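Local atomic coordinates of lactoylglutathione lyase (Pseudomonas aeruginosa, PDB entry 4MTS), a protein that belongs to the glyoxalase/bleomycin resistance/dioxygenase superfamily and binds nickel and zinc ions, the nickel taking ligands from both subunits of a dimer. Residues 11-16 / 38-43; 22-27 / 121-126; 98-103 / 107-112. One frame throughout, in Å; residues are numbered along the deposited sequence.

Interaction 1. Residues 11-16 / 38-43; sequences ADLEAA and RFTLAF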
ATOM      1  N   ALA A  11      11.134  -0.513 -11.846  1.00 10.63           N
ATOM      2  CA  ALA A  11      12.263  -0.769 -12.743  1.00 11.54           C
ATOM      3  C   ALA A  11      12.929   0.534 -13.173  1.00 16.07           C
ATOM      4  O   ALA A  11      14.140   0.572 -13.360  1.00 16.30           O
ATOM      5  CB  ALA A  11      11.805  -1.572 -13.959  1.00 13.07           C
ATOM      6  N   ASP A  12      12.139   1.590 -13.366  1.00 13.16           N
ATOM      7  CA  ASP A  12      12.631   2.881 -13.853  1.00 11.77           C
ATOM      8  C   ASP A  12      11.959   3.926 -13.000  1.00 13.26           C
ATOM      9  O   ASP A  12      10.750   4.122 -13.106  1.00 13.19           O
ATOM     10  CB  ASP A  12      12.202   3.024 -15.321  1.00 13.02           C
ATOM     11  CG  ASP A  12      12.632   4.304 -16.001  1.00 20.61           C
ATOM     12  OD1 ASP A  12      12.804   5.328 -15.291  1.00 18.45           O
ATOM     13  OD2 ASP A  12      12.603   4.342 -17.242  1.00 24.07           O
ATOM     14  N   LEU A  13      12.737   4.586 -12.141  1.00 11.58           N
ATOM     15  CA  LEU A  13      12.151   5.515 -11.198  1.00 11.20           C
ATOM     16  C   LEU A  13      11.607   6.756 -11.889  1.00 11.87           C
ATOM     17  O   LEU A  13      10.560   7.236 -11.519  1.00 10.78           O
ATOM     18  CB  LEU A  13      13.117   5.848 -10.049  1.00 11.96           C
ATOM     19  CG  LEU A  13      12.589   6.883  -9.032  1.00 17.74           C
ATOM     20  CD1 LEU A  13      11.449   6.301  -8.170  1.00 17.96           C
ATOM     21  CD2 LEU A  13      13.671   7.394  -8.168  1.00 16.65           C
ATOM     22  N   GLU A  14      12.314   7.260 -12.909  1.00 11.35           N
ATOM     23  CA  GLU A  14      11.825   8.452 -13.623  0.50 10.50           C
ATOM     24  C   GLU A  14      10.532   8.165 -14.329  1.00 11.64           C
ATOM     25  O   GLU A  14       9.645   8.996 -14.250  1.00 12.49           O
ATOM     26  CB  GLU A  14      12.852   9.048 -14.596  0.50 11.90           C
ATOM     27  CG  GLU A  14      13.957   9.803 -13.879  0.50 15.67           C
ATOM     28  CD  GLU A  14      14.710   8.949 -12.887  0.50 29.27           C
ATOM     29  OE1 GLU A  14      15.214   7.876 -13.298  0.50 15.82           O
ATOM     30  OE2 GLU A  14      14.652   9.272 -11.677  0.50 18.14           O
ATOM     31  N   ALA A  15      10.379   6.978 -14.944  1.00 10.84           N
ATOM     32  CA  ALA A  15       9.120   6.600 -15.627  1.00 12.70           C
ATOM     33  C   ALA A  15       7.980   6.510 -14.589  1.00 12.19           C
ATOM     34  O   ALA A  15       6.861   7.023 -14.825  1.00 10.29           O
ATOM     35  CB  ALA A  15       9.283   5.250 -16.326  1.00 14.66           C
ATOM     36  N   ALA A  16       8.281   5.906 -13.426  1.00  8.72           N
ATOM     37  CA  ALA A  16       7.321   5.794 -12.326  1.00  9.47           C
ATOM     38  C   ALA A  16       6.862   7.173 -11.848  1.00 11.99           C
ATOM     39  O   ALA A  16       5.667   7.436 -11.811  1.00 11.02           O
ATOM     40  CB  ALA A  16       7.930   4.992 -11.170  1.00 10.44           C
ATOM     41  N   ARG A  38      23.502   2.124  -3.560  1.00 15.87           N
ATOM     42  CA  ARG A  38      23.056   2.008  -4.960  1.00 14.81           C
ATOM     43  C   ARG A  38      21.541   1.842  -5.098  1.00 15.75           C
ATOM     44  O   ARG A  38      21.041   0.916  -5.748  1.00 15.17           O
ATOM     45  CB  ARG A  38      23.846   0.964  -5.742  1.00 19.38           C
ATOM     46  CG  ARG A  38      25.288   1.445  -5.920  1.00 29.49           C
ATOM     47  CD  ARG A  38      26.097   0.594  -6.841  1.00 25.84           C
ATOM     48  NE  ARG A  38      25.621   0.583  -8.223  1.00 22.06           N
ATOM     49  CZ  ARG A  38      25.924   1.500  -9.137  1.00 27.97           C
ATOM     50  NH1 ARG A  38      26.637   2.571  -8.803  1.00 15.31           N
ATOM     51  NH2 ARG A  38      25.467   1.382 -10.379  1.00 19.26           N
ATOM     52  N   PHE A  39      20.810   2.726  -4.428  1.00 11.82           N
ATOM     53  CA  PHE A  39      19.353   2.721  -4.528  1.00 10.45           C
ATOM     54  C   PHE A  39      18.846   4.108  -4.333  1.00 11.75           C
ATOM     55  O   PHE A  39      19.561   4.942  -3.788  1.00 11.93           O
ATOM     56  CB  PHE A  39      18.693   1.722  -3.560  1.00 13.33           C
ATOM     57  CG  PHE A  39      18.746   2.116  -2.110  1.00 14.99           C
ATOM     58  CD1 PHE A  39      19.870   1.847  -1.340  1.00 19.41           C
ATOM     59  CD2 PHE A  39      17.662   2.731  -1.503  1.00 17.39           C
ATOM     60  CE1 PHE A  39      19.934   2.249  -0.007  1.00 19.52           C
ATOM     61  CE2 PHE A  39      17.716   3.095  -0.164  1.00 20.40           C
ATOM     62  CZ  PHE A  39      18.846   2.842   0.576  1.00 19.03           C
ATOM     63  N   THR A  40      17.603   4.337  -4.745  1.00  8.23           N
ATOM     64  CA  THR A  40      16.947   5.616  -4.596  1.00  8.65           C
ATOM     65  C   THR A  40      15.569   5.328  -4.003  1.00 10.69           C
ATOM     66  O   THR A  40      14.945   4.338  -4.390  1.00 11.60           O
ATOM     67  CB  THR A  40      16.741   6.272  -5.967  1.00 13.31           C
ATOM     68  OG1 THR A  40      17.997   6.429  -6.621  1.00 13.19           O
ATOM     69  CG2 THR A  40      16.051   7.634  -5.866  1.00 11.90           C
ATOM     70  N   LEU A  41      15.092   6.231  -3.150  1.00  6.43           N
ATOM     71  CA  LEU A  41      13.729   6.181  -2.596  1.00  8.16           C
ATOM     72  C   LEU A  41      13.028   7.445  -3.042  1.00 11.69           C
ATOM     73  O   LEU A  41      13.644   8.519  -3.105  1.00 10.65           O
ATOM     74  CB  LEU A  41      13.738   6.234  -1.060  1.00  9.76           C
ATOM     75  CG  LEU A  41      14.626   5.363  -0.282  1.00 20.21           C
ATOM     76  CD1 LEU A  41      14.464   5.687   1.174  1.00 20.34           C
ATOM     77  CD2 LEU A  41      14.321   3.886  -0.580  1.00 26.65           C
ATOM     78  N   ALA A  42      11.742   7.363  -3.318  1.00  8.01           N
ATOM     79  CA  ALA A  42      11.002   8.599  -3.641  1.00  8.19           C
ATOM     80  C   ALA A  42       9.625   8.435  -2.990  1.00 12.22           C
ATOM     81  O   ALA A  42       9.011   7.376  -3.133  1.00 13.49           O
ATOM     82  CB  ALA A  42      10.854   8.755  -5.152  1.00 10.14           C
ATOM     83  N   PHE A  43       9.180   9.447  -2.252  1.00  8.46           N
ATOM     84  CA  PHE A  43       7.879   9.444  -1.580  1.00  8.14           C
ATOM     85  C   PHE A  43       7.006  10.426  -2.357  1.00 11.23           C
ATOM     86  O   PHE A  43       7.384  11.587  -2.576  1.00  9.79           O
ATOM     87  CB  PHE A  43       8.025   9.824  -0.086  1.00  9.22           C
ATOM     88  CG  PHE A  43       8.766   8.788   0.747  1.00 12.98           C
ATOM     89  CD1 PHE A  43      10.155   8.762   0.784  1.00 16.93           C
ATOM     90  CD2 PHE A  43       8.066   7.885   1.549  1.00 16.58           C
ATOM     91  CE1 PHE A  43      10.836   7.815   1.570  1.00 17.60           C
ATOM     92  CE2 PHE A  43       8.744   6.924   2.309  1.00 19.38           C
ATOM     93  CZ  PHE A  43      10.121   6.893   2.306  1.00 17.95           C
TER
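Leu13 and Thr40 touch with no flat group between them; the flat groups lie at the margins. The carboxylate of Asp12 is met from above its plane, where Ala15 N bonds to Asp12 OD1 at 3.0 Å, and the ring of Phe39 has Leu41 CD2 at its edge, in plane. The Asp12 bond is nearly straight, 166° at the hydrogen, and makes Asp12 the N-cap of helix 13-23. A backbone bond from Ala16 N to Asp12 O, 3.1 Å, continues into the first turn. The carboxylate probably also offsets the partial positive charge of this helix end.

Leu13 alone carries the helix side of the contact. With CG anti to the backbone N (chi1 177°) its side chain is held out from the helix, and the two methyls part over the strand. CD2 presses on Thr40 CG2 at 3.3 Å, tighter than usual for two carbons, while CD1 rests on Ala42 CB at 3.9 Å. Thr40 turns its CG2 to the leucine, whereas Thr40 OG1 is hydrogen-bonded to both Asp33 and Trp61, so this buried polar atom is satisfied. Arg31 and His59, from the neighbouring strands, also pack on Leu13.

Leu41 points away from the helix, and Leu41 and Phe39 meet Gln104 of the second subunit; Phe43 stands edge-to-face with the zinc ligand His5. One face of strand 39-45 thus carries the helix and the other looks toward the metal. Strand 2-9, helix 13-23 and strands 27-34, 39-45 and 54-60 form a beta-alpha-beta-beta-beta module, its sheet ordered 2-9, 54-60, 39-45, 27-34 with the helix packed on one face, the building block of the vicinal oxygen chelate fold.

Interaction 2. Residues 22-27 / 121-126; sequences RALDMR and VELIQK. With NI (nickel (II) ion), chain E.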
ATOM      1  N   ARG A  22       2.256  13.159 -13.193  1.00 16.17           N
ATOM      2  CA  ARG A  22       1.520  13.658 -14.374  1.00 16.31           C
ATOM      3  C   ARG A  22       0.105  13.107 -14.484  1.00 21.65           C
ATOM      4  O   ARG A  22      -0.839  13.884 -14.635  1.00 22.28           O
ATOM      5  CB  ARG A  22       2.264  13.374 -15.676  1.00 15.94           C
ATOM      6  CG  ARG A  22       3.614  14.038 -15.862  1.00 28.38           C
ATOM      7  CD  ARG A  22       4.013  13.921 -17.333  1.00 43.70           C
ATOM      8  NE  ARG A  22       5.281  13.217 -17.549  1.00 55.37           N
ATOM      9  CZ  ARG A  22       5.794  12.935 -18.750  1.00 76.74           C
ATOM     10  NH1 ARG A  22       5.146  13.282 -19.857  1.00 70.36           N
ATOM     11  NH2 ARG A  22       6.947  12.288 -18.852  1.00 56.11           N
ATOM     12  N   ALA A  23      -0.040  11.767 -14.507  1.00 18.61           N
ATOM     13  CA  ALA A  23      -1.360  11.153 -14.616  1.00 17.93           C
ATOM     14  C   ALA A  23      -2.176  11.318 -13.333  1.00 21.18           C
ATOM     15  O   ALA A  23      -3.395  11.539 -13.402  1.00 21.36           O
ATOM     16  CB  ALA A  23      -1.228   9.675 -14.989  1.00 18.89           C
ATOM     17  N   LEU A  24      -1.527  11.228 -12.163  1.00 15.07           N
ATOM     18  CA  LEU A  24      -2.252  11.294 -10.882  1.00 14.45           C
ATOM     19  C   LEU A  24      -2.118  12.561 -10.052  1.00 18.07           C
ATOM     20  O   LEU A  24      -2.680  12.626  -8.960  1.00 17.02           O
ATOM     21  CB  LEU A  24      -1.980  10.040 -10.033  1.00 14.63           C
ATOM     22  CG  LEU A  24      -2.461   8.710 -10.654  1.00 20.32           C
ATOM     23  CD1 LEU A  24      -1.847   7.497  -9.918  1.00 20.66           C
ATOM     24  CD2 LEU A  24      -4.019   8.621 -10.649  1.00 20.89           C
ATOM     25  N   ASP A  25      -1.386  13.579 -10.535  1.00 14.60           N
ATOM     26  CA  ASP A  25      -1.292  14.832  -9.790  1.00 13.88           C
ATOM     27  C   ASP A  25      -0.741  14.708  -8.376  1.00 14.75           C
ATOM     28  O   ASP A  25      -0.993  15.558  -7.539  1.00 13.01           O
ATOM     29  CB  ASP A  25      -2.590  15.665  -9.844  1.00 18.19           C
ATOM     30  CG  ASP A  25      -2.960  16.060 -11.265  1.00 33.63           C
ATOM     31  OD1 ASP A  25      -2.060  16.520 -12.013  1.00 36.69           O
ATOM     32  OD2 ASP A  25      -4.114  15.849 -11.649  1.00 34.31           O
ATOM     33  N   MET A  26       0.056  13.660  -8.108  1.00 11.57           N
ATOM     34  CA  MET A  26       0.718  13.599  -6.815  1.00  9.16           C
ATOM     35  C   MET A  26       1.921  14.545  -6.909  1.00 14.43           C
ATOM     36  O   MET A  26       2.311  14.944  -8.010  1.00 16.91           O
ATOM     37  CB  MET A  26       1.282  12.191  -6.560  1.00  9.95           C
ATOM     38  CG  MET A  26       0.198  11.218  -6.150  1.00 12.85           C
ATOM     39  SD  MET A  26       0.944   9.649  -5.710  1.00 13.98           S
ATOM     40  CE  MET A  26      -0.577   8.616  -5.594  1.00 12.17           C
ATOM     41  N   ARG A  27       2.525  14.859  -5.772  1.00 10.37           N
ATOM     42  CA  ARG A  27       3.759  15.626  -5.805  1.00 12.73           C
ATOM     43  C   ARG A  27       4.880  14.800  -5.215  1.00 15.89           C
ATOM     44  O   ARG A  27       4.614  13.841  -4.489  1.00 12.58           O
ATOM     45  CB  ARG A  27       3.640  17.015  -5.163  1.00 17.11           C
ATOM     46  CG  ARG A  27       3.363  17.030  -3.682  1.00 25.92           C
ATOM     47  CD  ARG A  27       3.083  18.454  -3.178  1.00 31.32           C
ATOM     48  NE  ARG A  27       2.363  18.402  -1.902  1.00 30.64           N
ATOM     49  CZ  ARG A  27       2.935  18.476  -0.702  1.00 43.71           C
ATOM     50  NH1 ARG A  27       4.244  18.661  -0.590  1.00 37.37           N
ATOM     51  NH2 ARG A  27       2.200  18.380   0.393  1.00 29.71           N
ATOM     52  N   VAL A 121      -3.773   0.675  -9.854  1.00  9.51           N
ATOM     53  CA  VAL A 121      -4.248   1.849  -9.132  1.00  8.63           C
ATOM     54  C   VAL A 121      -5.757   1.881  -9.271  1.00 13.69           C
ATOM     55  O   VAL A 121      -6.290   1.925 -10.382  1.00 11.99           O
ATOM     56  CB  VAL A 121      -3.579   3.172  -9.615  1.00 13.65           C
ATOM     57  CG1 VAL A 121      -4.165   4.366  -8.878  1.00 14.97           C
ATOM     58  CG2 VAL A 121      -2.062   3.118  -9.445  1.00 13.73           C
ATOM     59  N   GLU A 122      -6.440   1.819  -8.139  1.00 10.38           N
ATOM     60  CA  GLU A 122      -7.899   1.852  -8.105  1.00 11.22           C
ATOM     61  C   GLU A 122      -8.347   3.286  -7.900  1.00 15.72           C
ATOM     62  O   GLU A 122      -7.953   3.948  -6.926  1.00 15.50           O
ATOM     63  CB  GLU A 122      -8.377   0.961  -6.942  1.00 12.45           C
ATOM     64  CG  GLU A 122      -9.898   0.870  -6.781  1.00 16.45           C
ATOM     65  CD  GLU A 122     -10.291  -0.154  -5.737  1.00 22.67           C
ATOM     66  OE1 GLU A 122      -9.885   0.013  -4.570  1.00 12.15           O
ATOM     67  OE2 GLU A 122     -10.902  -1.183  -6.108  1.00 26.59           O
ATOM     68  N   LEU A 123      -9.183   3.770  -8.805  1.00 10.65           N
ATOM     69  CA  LEU A 123      -9.755   5.119  -8.658  1.00 11.04           C
ATOM     70  C   LEU A 123     -11.177   4.998  -8.138  1.00 15.45           C
ATOM     71  O   LEU A 123     -11.966   4.245  -8.699  1.00 16.14           O
ATOM     72  CB  LEU A 123      -9.755   5.859 -10.008  1.00 10.95           C
ATOM     73  CG  LEU A 123      -8.449   5.918 -10.774  1.00 15.74           C
ATOM     74  CD1 LEU A 123      -8.635   6.703 -12.092  1.00 17.57           C
ATOM     75  CD2 LEU A 123      -7.312   6.509  -9.922  1.00 16.82           C
ATOM     76  N   ILE A 124     -11.498   5.708  -7.065  1.00 13.16           N
ATOM     77  CA  ILE A 124     -12.839   5.663  -6.467  1.00 12.38           C
ATOM     78  C   ILE A 124     -13.391   7.067  -6.452  1.00 17.84           C
ATOM     79  O   ILE A 124     -12.816   7.955  -5.826  1.00 17.45           O
ATOM     80  CB  ILE A 124     -12.851   4.998  -5.066  1.00 15.29           C
ATOM     81  CG1 ILE A 124     -12.197   3.600  -5.133  1.00 14.96           C
ATOM     82  CG2 ILE A 124     -14.326   4.921  -4.532  1.00 16.27           C
ATOM     83  CD1 ILE A 124     -12.120   2.801  -3.762  1.00 18.90           C
ATOM     84  N   GLN A 125     -14.471   7.295  -7.195  1.00 16.39           N
ATOM     85  CA  GLN A 125     -15.068   8.627  -7.282  1.00 17.53           C
ATOM     86  C   GLN A 125     -15.651   9.104  -5.958  1.00 23.53           C
ATOM     87  O   GLN A 125     -16.431   8.382  -5.338  1.00 24.55           O
ATOM     88  CB  GLN A 125     -16.139   8.649  -8.386  1.00 18.80           C
ATOM     89  CG  GLN A 125     -16.664  10.057  -8.685  1.00 24.84           C
ATOM     90  CD  GLN A 125     -17.259  10.038 -10.056  1.00 31.47           C
ATOM     91  OE1 GLN A 125     -16.613   9.627 -11.023  1.00 21.88           O
ATOM     92  NE2 GLN A 125     -18.522  10.406 -10.150  1.00 26.29           N
ATOM     93  N   LYS A 126     -15.299  10.333  -5.546  1.00 23.67           N
ATOM     94  CA  LYS A 126     -15.750  10.979  -4.305  1.00 25.59           C
ATOM     95  C   LYS A 126     -17.265  10.983  -4.186  1.00 35.40           C
ATOM     96  O   LYS A 126     -17.968  11.227  -5.176  1.00 34.87           O
ATOM     97  CB  LYS A 126     -15.184  12.402  -4.196  1.00 28.62           C
ATOM     98  CG  LYS A 126     -15.062  12.900  -2.756  1.00 48.86           C
ATOM     99  CD  LYS A 126     -14.367  14.252  -2.680  1.00 61.01           C
ATOM    100  CE  LYS A 126     -14.677  14.968  -1.388  1.00 74.18           C
ATOM    101  NZ  LYS A 126     -13.982  16.281  -1.302  1.00 85.94           N
TER
HETATM  102 NI    NI E 203      -9.589  -1.355  -2.978  1.00 12.46          NI
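Leu24, just past the end of helix 13-23, packs on Val121 and Leu123 of strand 120-125, joining the helix end to a strand of the second sheet in this vicinal oxygen chelate fold. From CA its CB points toward the strand, and CG, anti to the carbonyl carbon (chi1 -63°), carries the side chain on to a fork with one strand residue for each branch. CD1 reaches Val121 CG1 at 4.0 Å, the two side chains meeting tip to tip. CD2 reaches Leu123 CD2, also at 4.0 Å, but here the side chains run at a slant to one another. The Leu123 CB leaves the strand to one side, and its far end comes round to Leu24. The contact is buried and apolar; Phe19 and Leu113 also pack on Leu24. The chain then changes course at Asp25, whose positive phi of 58° ends the helical path.

Glu122, between the two apolar strand residues, turns the other way and serves the metal site. Its chain is extended beyond CG, with CG anti to the backbone N (chi1 -179°), which carries the carboxylate out to the nickel ion. His74 of the same subunit and His5 and Glu56 of the second subunit also bind this ion, so the strand faces the apolar core with one side and a shared metal site with the other. Glu122 OE1 is the bound oxygen, 2.1 Å from the nickel; OE2 stays 3.4 Å from it and is hydrogen-bonded to O1 of a glycerol.

Interaction 3. Residues 98-103 / 107-112; sequences REAGLM and RSVIAF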
ATOM      1  N   ARG A  98      -9.655  -0.792 -16.613  1.00 16.44           N
ATOM      2  CA  ARG A  98     -11.099  -0.795 -16.398  1.00 15.72           C
ATOM      3  C   ARG A  98     -11.549   0.646 -16.345  1.00 20.07           C
ATOM      4  O   ARG A  98     -11.182   1.378 -15.412  1.00 17.45           O
ATOM      5  CB  ARG A  98     -11.497  -1.574 -15.113  1.00 17.79           C
ATOM      6  CG  ARG A  98     -12.999  -1.625 -14.890  1.00 21.11           C
ATOM      7  CD  ARG A  98     -13.380  -2.051 -13.489  1.00 39.03           C
ATOM      8  NE  ARG A  98     -14.816  -2.340 -13.372  1.00 54.12           N
ATOM      9  CZ  ARG A  98     -15.765  -1.430 -13.153  1.00 71.46           C
ATOM     10  NH1 ARG A  98     -15.452  -0.143 -13.047  1.00 58.97           N
ATOM     11  NH2 ARG A  98     -17.034  -1.799 -13.050  1.00 61.06           N
ATOM     12  N   GLU A  99     -12.337   1.065 -17.373  1.00 17.09           N
ATOM     13  CA  GLU A  99     -12.885   2.400 -17.524  1.00 16.93           C
ATOM     14  C   GLU A  99     -13.884   2.648 -16.421  1.00 21.16           C
ATOM     15  O   GLU A  99     -14.592   1.726 -16.005  1.00 19.66           O
ATOM     16  CB  GLU A  99     -13.575   2.549 -18.922  1.00 18.88           C
ATOM     17  CG  GLU A  99     -14.320   3.870 -19.163  1.00 29.08           C
ATOM     18  CD  GLU A  99     -13.480   5.131 -19.033  1.00 35.42           C
ATOM     19  OE1 GLU A  99     -12.264   5.060 -19.320  1.00 30.55           O
ATOM     20  OE2 GLU A  99     -14.022   6.176 -18.602  1.00 26.22           O
ATOM     21  N   ALA A 100     -13.954   3.896 -15.966  1.00 17.83           N
ATOM     22  CA  ALA A 100     -14.898   4.400 -14.977  1.00 17.65           C
ATOM     23  C   ALA A 100     -16.332   3.921 -15.250  1.00 22.76           C
ATOM     24  O   ALA A 100     -16.831   4.002 -16.385  1.00 21.62           O
ATOM     25  CB  ALA A 100     -14.871   5.911 -14.978  1.00 19.20           C
ATOM     26  N   GLY A 101     -16.949   3.383 -14.215  1.00 20.57           N
ATOM     27  CA  GLY A 101     -18.304   2.847 -14.271  1.00 21.41           C
ATOM     28  C   GLY A 101     -18.685   2.274 -12.930  1.00 26.17           C
ATOM     29  O   GLY A 101     -17.836   2.185 -12.041  1.00 22.43           O
ATOM     30  N   LEU A 102     -19.953   1.875 -12.759  1.00 26.53           N
ATOM     31  CA  LEU A 102     -20.368   1.322 -11.464  1.00 28.60           C
ATOM     32  C   LEU A 102     -19.699  -0.013 -11.185  1.00 36.81           C
ATOM     33  O   LEU A 102     -19.499  -0.800 -12.110  1.00 34.68           O
ATOM     34  CB  LEU A 102     -21.902   1.226 -11.329  1.00 28.71           C
ATOM     35  CG  LEU A 102     -22.696   2.550 -11.354  1.00 33.98           C
ATOM     36  CD1 LEU A 102     -24.190   2.295 -11.165  1.00 33.86           C
ATOM     37  CD2 LEU A 102     -22.277   3.483 -10.249  1.00 38.30           C
ATOM     38  N   MET A 103     -19.280  -0.229  -9.917  1.00 38.54           N
ATOM     39  CA  MET A 103     -18.650  -1.468  -9.457  1.00 41.13           C
ATOM     40  C   MET A 103     -19.647  -2.617  -9.700  1.00 50.13           C
ATOM     41  O   MET A 103     -20.846  -2.428  -9.483  1.00 49.42           O
ATOM     42  CB  MET A 103     -18.314  -1.342  -7.954  1.00 43.99           C
ATOM     43  CG  MET A 103     -17.476  -2.476  -7.393  1.00 48.10           C
ATOM     44  SD  MET A 103     -17.215  -2.267  -5.611  1.00 52.68           S
ATOM     45  CE  MET A 103     -16.817  -3.957  -5.155  1.00 49.48           C
ATOM     46  N   ARG A 107     -22.828   0.693  -6.035  1.00 44.95           N
ATOM     47  CA  ARG A 107     -23.127   2.032  -6.555  1.00 43.18           C
ATOM     48  C   ARG A 107     -21.903   2.969  -6.628  1.00 41.87           C
ATOM     49  O   ARG A 107     -22.037   4.131  -7.022  1.00 40.69           O
ATOM     50  CB  ARG A 107     -24.259   2.669  -5.740  1.00 46.10           C
ATOM     51  CG  ARG A 107     -25.620   2.011  -5.975  1.00 62.22           C
ATOM     52  CD  ARG A 107     -26.732   2.741  -5.251  1.00 75.05           C
ATOM     53  NE  ARG A 107     -27.011   4.045  -5.850  1.00 83.31           N
ATOM     54  CZ  ARG A 107     -27.536   5.070  -5.190  1.00 99.37           C
ATOM     55  NH1 ARG A 107     -27.838   4.957  -3.902  1.00 86.45           N
ATOM     56  NH2 ARG A 107     -27.758   6.222  -5.811  1.00 87.96           N
ATOM     57  N   SER A 108     -20.712   2.477  -6.245  1.00 35.08           N
ATOM     58  CA  SER A 108     -19.501   3.287  -6.326  1.00 32.29           C
ATOM     59  C   SER A 108     -18.963   3.313  -7.760  1.00 28.43           C
ATOM     60  O   SER A 108     -18.981   2.290  -8.450  1.00 26.74           O
ATOM     61  CB  SER A 108     -18.436   2.783  -5.353  1.00 38.10           C
ATOM     62  OG  SER A 108     -18.188   1.402  -5.551  1.00 49.15           O
ATOM     63  N   VAL A 109     -18.552   4.498  -8.226  1.00 21.89           N
ATOM     64  CA  VAL A 109     -17.974   4.705  -9.548  1.00 19.87           C
ATOM     65  C   VAL A 109     -16.468   4.438  -9.349  1.00 20.92           C
ATOM     66  O   VAL A 109     -15.838   5.098  -8.521  1.00 19.33           O
ATOM     67  CB  VAL A 109     -18.257   6.129 -10.116  1.00 25.14           C
ATOM     68  CG1 VAL A 109     -17.518   6.359 -11.441  1.00 24.46           C
ATOM     69  CG2 VAL A 109     -19.761   6.374 -10.280  1.00 25.35           C
ATOM     70  N   ILE A 110     -15.953   3.388 -10.012  1.00 18.90           N
ATOM     71  CA  ILE A 110     -14.566   2.932  -9.895  1.00 18.23           C
ATOM     72  C   ILE A 110     -13.937   2.797 -11.282  1.00 20.40           C
ATOM     73  O   ILE A 110     -14.626   2.539 -12.273  1.00 20.43           O
ATOM     74  CB  ILE A 110     -14.524   1.565  -9.093  1.00 22.15           C
ATOM     75  CG1 ILE A 110     -15.045   1.765  -7.633  1.00 22.54           C
ATOM     76  CG2 ILE A 110     -13.118   0.936  -9.076  1.00 24.77           C
ATOM     77  CD1 ILE A 110     -15.224   0.543  -6.837  1.00 38.41           C
ATOM     78  N   ALA A 111     -12.612   2.912 -11.328  1.00 13.05           N
ATOM     79  CA  ALA A 111     -11.819   2.699 -12.527  1.00 12.08           C
ATOM     80  C   ALA A 111     -10.497   2.086 -12.058  1.00 16.90           C
ATOM     81  O   ALA A 111     -10.153   2.171 -10.874  1.00 14.95           O
ATOM     82  CB  ALA A 111     -11.535   4.033 -13.213  1.00 12.22           C
ATOM     83  N   PHE A 112      -9.769   1.496 -12.976  1.00 15.41           N
ATOM     84  CA  PHE A 112      -8.463   0.951 -12.693  1.00 15.97           C
ATOM     85  C   PHE A 112      -7.463   1.390 -13.709  1.00 17.78           C
ATOM     86  O   PHE A 112      -7.719   1.320 -14.926  1.00 15.41           O
ATOM     87  CB  PHE A 112      -8.479  -0.574 -12.631  1.00 18.56           C
ATOM     88  CG  PHE A 112      -8.797  -1.101 -11.255  1.00 20.08           C
ATOM     89  CD1 PHE A 112      -7.780  -1.380 -10.346  1.00 23.57           C
ATOM     90  CD2 PHE A 112     -10.109  -1.339 -10.872  1.00 23.36           C
ATOM     91  CE1 PHE A 112      -8.072  -1.924  -9.095  1.00 25.52           C
ATOM     92  CE2 PHE A 112     -10.403  -1.859  -9.607  1.00 25.88           C
ATOM     93  CZ  PHE A 112      -9.380  -2.137  -8.728  1.00 24.44           C
TER
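Arg98 pairs with Phe112, and Gly101 with Ile110, in an antiparallel beta hairpin whose register slips by one residue at a beta bulge between the two pairs. Phe112 N to Arg98 O, 2.8 Å, and Ile110 N to Gly101 O, 3.0 Å, are firm bonds; the return bond from Arg98 N to Phe112 O is weak. Past the bulge Met103 N meets Ser108 O almost head-on (C=O...N 174°).

In the tight part of the contact Met103 and Ile110 lie side by side, pointing the same way, with Met103 SD 3.7 Å from Ile110 CD1. On the face toward helix 82-91, Ala111 CB lies 3.7 Å from Ala100 N. Tyr34 of the second subunit also packs on Met103.

At the solvent end Leu102 and Arg107 are both exposed. Leu102 CD2 lies over Arg107 O and against Val109 CG2, 3.8 Å away; the CB of Arg107 points away from the opposing strand, and its side chain is poorly ordered. Arg98 spans the bulge on its extended chain: NH1 makes a weak bond to Gly101 O, and Arg98 NH2 bonds to Leu102 O at 2.8 Å from above the carbonyl plane.

Interactions 2 and 3 share a sheet: strands 120-125 and 109-114 are neighbours, with probable hydrogen bonds from Leu123 N to Ala111 O (2.8 Å) and from Gln125 N to Val109 O (2.9 Å), and the centres of the two interactions lie about 13 Å apart. They also converge on the nickel, since Phe112 CZ packs 3.2 Å from OE2 of the metal ligand Glu122, and the Phe112 side chain is about 6 Å from the ion. Interaction 1 uses the start of helix 13-23 and interaction 2 its end, with centres 19 Å apart. Interactions 1 and 3, about 29 Å apart between centres, lie on opposite sides of the chain's centre; the Ala42 side chain is about 12 Å from a zinc ion.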